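Local coordinates for protein PTHB1 (Homo sapiens, PDB 4YD8) that is a subunit of the BBSome, a coat complex thought to sort specific membrane proteins to primary cilia, and is represented here by the subunit's N-terminal seven-bladed beta-propeller, at residues A249-I254 with S292-Y297; K151-I156 with F168-Y173. All coordinates share one frame; numbering follows the deposited sequence. Where two conformers were deposited one is given.

In the fold
Interaction 1 (249-254 with 292-297) joins the first strands of two successive propeller blades, whereas interaction 2 (151-156 with 168-173) lies within a single blade, where strands 155-160 and 164-169 form a hairpin. The first is a side-chain and water contact between sheets; the second rests on paired backbone bonds. Their centres are 24 Å apart and their nearest atoms about 12 Å, without touching. Interaction 1 is buried, its centre about 8 Å from that of the chain; interaction 2 lies about 18 Å out. Only interaction 2 comes near Gly145, critical for protein stability: the nearest atoms of the Asp154 side chain and Gly145 are about 3 Å apart.

Interaction 1. Residues A249-I254 with S292-Y297; sequences ALDICI and SCFLPY
Asp251 OD2 accepts hydrogen bonds from two waters that tie it to the backbone of Phe294. One water lies 2.6 Å from Asp251 OD2 and accepts from Phe294 N; the other, 3.0 Å from Asp251 OD2, also donates to Phe294 O, at 2.7 Å. Both backbone polar atoms of Phe294 are thus linked to one carboxylate oxygen. Asp251 CG stands anti to the backbone N (chi1 -159°); OD1, the other carboxylate oxygen, takes a weak hydrogen bond from Ile252 N at 2.8 Å. The carboxylate meets the Phe294 ring obliquely, their planes 64° apart, with OD2 at the ring edge in its plane.

Apolar packing continues along the same ring. Asp251 CB approaches Phe294 CE1 to 3.7 Å, while Cys253 CB lies near Phe294 CZ. Pro296 CD sits over the centre of one ring face and also receives Cys253 SG at 3.6 Å. An alanine at Phe294 would probably open a gap between Asp251 CB, Cys253 CB and Pro296 CD, which would lose the ring face it now covers.

The strand portions of 249-254 and 292-297 run nearly parallel, 8° apart, but their axes come no closer than 7.7 Å, too far for backbone pairing. Each belongs to its own propeller blade: Cys253 pairs with Phe265 of strand 263-268, Cys293 with Gly310 of strand 306-311, and Phe294 packs against both of these second strands.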
loop_
_atom_site.group_PDB
_atom_site.type_symbol
_atom_site.label_atom_id
_atom_site.label_comp_id
_atom_site.label_asym_id
_atom_site.label_seq_id
_atom_site.Cartn_x
_atom_site.Cartn_y
_atom_site.Cartn_z
ATOM N N ALA A 249 5.765 -12.664 -8.888
ATOM C CA ALA A 249 5.528 -11.903 -7.656
ATOM C C ALA A 249 4.147 -11.261 -7.626
ATOM O O ALA A 249 3.671 -10.740 -8.635
ATOM C CB ALA A 249 6.593 -10.833 -7.487
ATOM N N LEU A 250 3.516 -11.297 -6.455
ATOM C CA LEU A 250 2.247 -10.605 -6.235
ATOM C C LEU A 250 2.453 -9.168 -5.753
ATOM O O LEU A 250 1.702 -8.260 -6.120
ATOM C CB LEU A 250 1.398 -11.368 -5.211
ATOM C CG LEU A 250 0.873 -12.747 -5.619
ATOM C CD1 LEU A 250 0.112 -13.394 -4.469
ATOM C CD2 LEU A 250 -0.018 -12.632 -6.847
ATOM N N ASP A 251 3.462 -8.967 -4.916
ATOM C CA ASP A 251 3.652 -7.672 -4.287
ATOM C C ASP A 251 5.085 -7.536 -3.792
ATOM O O ASP A 251 5.782 -8.541 -3.591
ATOM C CB ASP A 251 2.649 -7.506 -3.117
ATOM C CG ASP A 251 2.420 -6.051 -2.732
ATOM O OD1 ASP A 251 2.918 -5.162 -3.453
ATOM O OD2 ASP A 251 1.713 -5.795 -1.719
ATOM N N ILE A 252 5.517 -6.289 -3.619
ATOM C CA ILE A 252 6.777 -5.955 -2.958
ATOM C C ILE A 252 6.497 -4.899 -1.905
ATOM O O ILE A 252 5.718 -3.982 -2.144
ATOM C CB ILE A 252 7.832 -5.376 -3.919
ATOM C CG1 ILE A 252 8.136 -6.322 -5.057
ATOM C CG2 ILE A 252 9.131 -5.032 -3.175
ATOM C CD1 ILE A 252 8.798 -5.581 -6.215
ATOM N N CYS A 253 7.146 -5.021 -0.756
ATOM C CA CYS A 253 6.996 -4.054 0.329
ATOM C C CYS A 253 8.374 -3.795 0.924
ATOM O O CYS A 253 9.024 -4.730 1.386
ATOM C CB CYS A 253 6.044 -4.594 1.405
ATOM S SG CYS A 253 5.667 -3.354 2.717
ATOM N N ILE A 254 8.834 -2.548 0.922
ATOM C CA ILE A 254 10.141 -2.260 1.519
ATOM C C ILE A 254 9.955 -1.622 2.885
ATOM O O ILE A 254 9.309 -0.589 2.990
ATOM C CB ILE A 254 10.978 -1.344 0.634
ATOM C CG1 ILE A 254 11.204 -2.024 -0.731
ATOM C CG2 ILE A 254 12.314 -1.027 1.309
ATOM C CD1 ILE A 254 11.873 -1.153 -1.728
ATOM N N SER A 292 -2.987 -14.067 -1.103
ATOM C CA SER A 292 -3.697 -13.025 -1.830
ATOM C C SER A 292 -3.061 -11.661 -1.590
ATOM O O SER A 292 -3.096 -10.809 -2.467
ATOM C CB SER A 292 -5.166 -12.993 -1.425
ATOM O OG SER A 292 -5.271 -12.843 -0.023
ATOM N N CYS A 293 -2.483 -11.451 -0.409
ATOM C CA CYS A 293 -1.880 -10.161 -0.104
ATOM C C CYS A 293 -1.002 -10.263 1.133
ATOM O O CYS A 293 -1.042 -11.270 1.845
ATOM C CB CYS A 293 -2.969 -9.106 0.116
ATOM S SG CYS A 293 -3.984 -9.478 1.578
ATOM N N PHE A 294 -0.225 -9.223 1.421
ATOM C CA PHE A 294 0.640 -9.273 2.616
ATOM C C PHE A 294 1.043 -7.888 3.096
ATOM O O PHE A 294 0.790 -6.883 2.419
ATOM C CB PHE A 294 1.828 -10.219 2.290
ATOM C CG PHE A 294 3.064 -9.568 1.684
ATOM C CD1 PHE A 294 2.966 -8.498 0.787
ATOM C CD2 PHE A 294 4.334 -9.979 2.092
ATOM C CE1 PHE A 294 4.125 -7.904 0.233
ATOM C CE2 PHE A 294 5.487 -9.435 1.511
ATOM C CZ PHE A 294 5.385 -8.378 0.611
ATOM N N LEU A 295 1.611 -7.839 4.295
ATOM C CA LEU A 295 2.089 -6.600 4.876
ATOM C C LEU A 295 3.065 -6.897 6.009
ATOM O O LEU A 295 2.639 -7.277 7.104
ATOM C CB LEU A 295 0.924 -5.751 5.425
ATOM C CG LEU A 295 1.410 -4.407 5.975
ATOM C CD1 LEU A 295 1.686 -3.440 4.822
ATOM C CD2 LEU A 295 0.431 -3.814 6.977
ATOM N N PRO A 296 4.377 -6.720 5.756
ATOM C CA PRO A 296 5.355 -6.654 6.851
ATOM C C PRO A 296 5.044 -5.404 7.664
ATOM O O PRO A 296 5.168 -4.314 7.096
ATOM C CB PRO A 296 6.714 -6.522 6.139
ATOM C CG PRO A 296 6.435 -6.832 4.686
ATOM C CD PRO A 296 4.996 -6.457 4.446
ATOM N N TYR A 297 4.629 -5.541 8.923
ATOM C CA TYR A 297 3.953 -4.422 9.601
ATOM C C TYR A 297 4.584 -3.975 10.903
ATOM O O TYR A 297 4.266 -2.895 11.394
ATOM C CB TYR A 297 2.476 -4.771 9.868
ATOM C CG TYR A 297 2.253 -5.848 10.928
ATOM C CD1 TYR A 297 2.307 -7.195 10.588
ATOM C CD2 TYR A 297 1.965 -5.517 12.252
ATOM C CE1 TYR A 297 2.104 -8.190 11.540
ATOM C CE2 TYR A 297 1.758 -6.512 13.223
ATOM C CZ TYR A 297 1.830 -7.847 12.852
ATOM O OH TYR A 297 1.643 -8.849 13.780
HETATM O O HOH W 1 -0.185 -7.421 -0.964
HETATM O O HOH W 2 1.673 -4.681 1.116
#

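Interaction 2. Residues K151-I156 with F168-Y173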
loop_
_atom_site.group_PDB
_atom_site.type_symbol
_atom_site.label_atom_id
_atom_site.label_comp_id
_atom_site.label_asym_id
_atom_site.label_seq_id
_atom_site.Cartn_x
_atom_site.Cartn_y
_atom_site.Cartn_z
ATOM N N LYS A 151 15.178 15.911 0.960
ATOM C CA LYS A 151 14.412 15.827 2.203
ATOM C C LYS A 151 13.109 16.617 2.121
ATOM O O LYS A 151 13.046 17.650 1.457
ATOM C CB LYS A 151 15.249 16.329 3.383
ATOM N N GLY A 152 12.071 16.124 2.797
ATOM C CA GLY A 152 10.859 16.900 3.007
ATOM C C GLY A 152 9.866 16.899 1.859
ATOM O O GLY A 152 8.945 17.699 1.820
ATOM N N ARG A 153 10.048 15.998 0.906
ATOM C CA ARG A 153 9.113 15.922 -0.207
ATOM C C ARG A 153 9.048 14.492 -0.740
ATOM O O ARG A 153 10.049 13.767 -0.727
ATOM C CB ARG A 153 9.515 16.893 -1.317
ATOM C CG ARG A 153 10.815 16.536 -1.997
ATOM C CD ARG A 153 11.318 17.660 -2.898
ATOM N NE ARG A 153 12.305 17.137 -3.844
ATOM C CZ ARG A 153 12.701 17.761 -4.948
ATOM N NH1 ARG A 153 12.199 18.947 -5.255
ATOM N NH2 ARG A 153 13.601 17.196 -5.746
ATOM N N ASP A 154 7.867 14.088 -1.190
ATOM C CA ASP A 154 7.683 12.771 -1.796
ATOM C C ASP A 154 7.443 12.931 -3.288
ATOM O O ASP A 154 6.436 13.501 -3.692
ATOM C CB ASP A 154 6.517 12.033 -1.143
ATOM C CG ASP A 154 6.863 11.528 0.235
ATOM O OD1 ASP A 154 7.964 10.940 0.353
ATOM O OD2 ASP A 154 6.063 11.724 1.192
ATOM N N LEU A 155 8.379 12.443 -4.091
ATOM C CA LEU A 155 8.204 12.426 -5.546
ATOM C C LEU A 155 7.427 11.166 -5.894
ATOM O O LEU A 155 7.339 10.265 -5.073
ATOM C CB LEU A 155 9.554 12.455 -6.249
ATOM C CG LEU A 155 10.491 13.602 -5.855
ATOM C CD1 LEU A 155 11.578 13.783 -6.906
ATOM C CD2 LEU A 155 9.718 14.890 -5.637
ATOM N N ILE A 156 6.868 11.098 -7.098
ATOM C CA ILE A 156 6.020 9.978 -7.479
ATOM C C ILE A 156 6.575 9.356 -8.756
ATOM O O ILE A 156 7.035 10.068 -9.652
ATOM C CB ILE A 156 4.553 10.425 -7.684
ATOM C CG1 ILE A 156 3.881 10.711 -6.326
ATOM C CG2 ILE A 156 3.733 9.382 -8.456
ATOM C CD1 ILE A 156 2.576 11.457 -6.464
ATOM N N PHE A 168 7.616 12.062 -11.467
ATOM C CA PHE A 168 7.033 13.379 -11.276
ATOM C C PHE A 168 7.598 14.029 -10.025
ATOM O O PHE A 168 7.540 13.453 -8.940
ATOM C CB PHE A 168 5.507 13.283 -11.172
ATOM C CG PHE A 168 4.849 12.792 -12.433
ATOM C CD1 PHE A 168 4.736 11.433 -12.690
ATOM C CD2 PHE A 168 4.371 13.693 -13.370
ATOM C CE1 PHE A 168 4.151 10.983 -13.867
ATOM C CE2 PHE A 168 3.771 13.253 -14.544
ATOM C CZ PHE A 168 3.662 11.893 -14.789
ATOM N N GLU A 169 8.156 15.223 -10.191
ATOM C CA GLU A 169 8.672 15.984 -9.071
ATOM C C GLU A 169 7.555 16.904 -8.593
ATOM O O GLU A 169 7.501 18.078 -8.961
ATOM C CB GLU A 169 9.930 16.763 -9.480
ATOM C CG GLU A 169 11.099 15.859 -9.860
ATOM C CD GLU A 169 12.338 16.629 -10.297
ATOM O OE1 GLU A 169 12.231 17.844 -10.566
ATOM O OE2 GLU A 169 13.422 16.015 -10.370
ATOM N N GLN A 170 6.644 16.332 -7.809
ATOM C CA GLN A 170 5.458 17.026 -7.322
ATOM C C GLN A 170 4.712 17.664 -8.504
ATOM O O GLN A 170 4.243 16.938 -9.379
ATOM C CB GLN A 170 5.859 18.028 -6.228
ATOM C CG GLN A 170 6.556 17.272 -5.061
ATOM C CD GLN A 170 6.980 18.148 -3.893
ATOM O OE1 GLN A 170 7.675 19.148 -4.067
ATOM N NE2 GLN A 170 6.587 17.746 -2.678
ATOM N N GLU A 171 4.607 18.997 -8.547
ATOM C CA GLU A 171 3.826 19.670 -9.589
ATOM C C GLU A 171 4.406 19.551 -11.003
ATOM O O GLU A 171 3.756 19.956 -11.962
ATOM C CB GLU A 171 3.672 21.174 -9.282
ATOM C CG GLU A 171 2.829 21.496 -8.035
ATOM C CD GLU A 171 3.627 21.395 -6.738
ATOM O OE1 GLU A 171 4.868 21.286 -6.817
ATOM O OE2 GLU A 171 3.016 21.428 -5.645
ATOM N N SER A 172 5.623 19.043 -11.154
ATOM C CA SER A 172 6.191 18.999 -12.505
ATOM C C SER A 172 6.701 17.623 -12.924
ATOM O O SER A 172 7.219 16.852 -12.118
ATOM C CB SER A 172 7.312 20.040 -12.649
ATOM O OG SER A 172 8.269 19.932 -11.611
ATOM N N TYR A 173 6.528 17.322 -14.209
ATOM C CA TYR A 173 7.034 16.084 -14.784
ATOM C C TYR A 173 8.547 16.165 -14.907
ATOM O O TYR A 173 9.073 17.154 -15.409
ATOM C CB TYR A 173 6.399 15.837 -16.151
ATOM C CG TYR A 173 6.853 14.574 -16.832
ATOM C CD1 TYR A 173 6.701 13.340 -16.222
ATOM C CD2 TYR A 173 7.412 14.613 -18.110
ATOM C CE1 TYR A 173 7.105 12.176 -16.856
ATOM C CE2 TYR A 173 7.823 13.458 -18.746
ATOM C CZ TYR A 173 7.665 12.245 -18.118
ATOM O OH TYR A 173 8.066 11.094 -18.756
HETATM O O HOH W 3 7.258 19.034 0.003
HETATM O O HOH W 4 5.398 14.174 -6.100
#
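Gln170 brings its amide against the base of Arg153, the two side chains crossing obliquely with amide and guanidinium planes 65° apart. The closest approach is Gln170 NE2 to Arg153 CB, 3.3 Å, not at the charged end. Arg153 CG takes the crowded position between backbone N and carbonyl carbon (chi1 67°), and the chain then extends to NE. Its guanidinium carries Leu155 CD2 over one face, offset toward the rim.

Leu155 is also placed between two residues of the partner segment. It lies side by side with Glu169, both pointing the same way, with Leu155 CD1 3.6 Å from Glu169 CG; it crosses Gln170 at about a right angle, Leu155 CD2 being 4.0 Å from Gln170 CG. Water supplements this packing: one molecule accepts from Gln170 NE2 and lies 2.8 Å from Gly152 O, while another donates to Asp154 O and accepts weakly from Gln170 N. Gln170 NE2 also donates to Lys89 O, which ties the amide to the preceding blade, just after strand 84-88.

Beyond Leu155 the backbones pair. Ile156 and Phe168 form an antiparallel hydrogen-bonded pair, with Phe168 N to Ile156 O at 2.8 Å and Ile156 N to Phe168 O at 3.1 Å, both nearly straight. A type II' turn from Glu169 to Ser172 then leads into strand 172-178. The contact thus lies at one end of the hairpin of strands 155-160 and 164-169, the middle pair of a four-stranded blade, flanked by strand 139-145, where the backbone of Leu155 hydrogen-bonds to Gly145 and Ile156 packs on Tyr144.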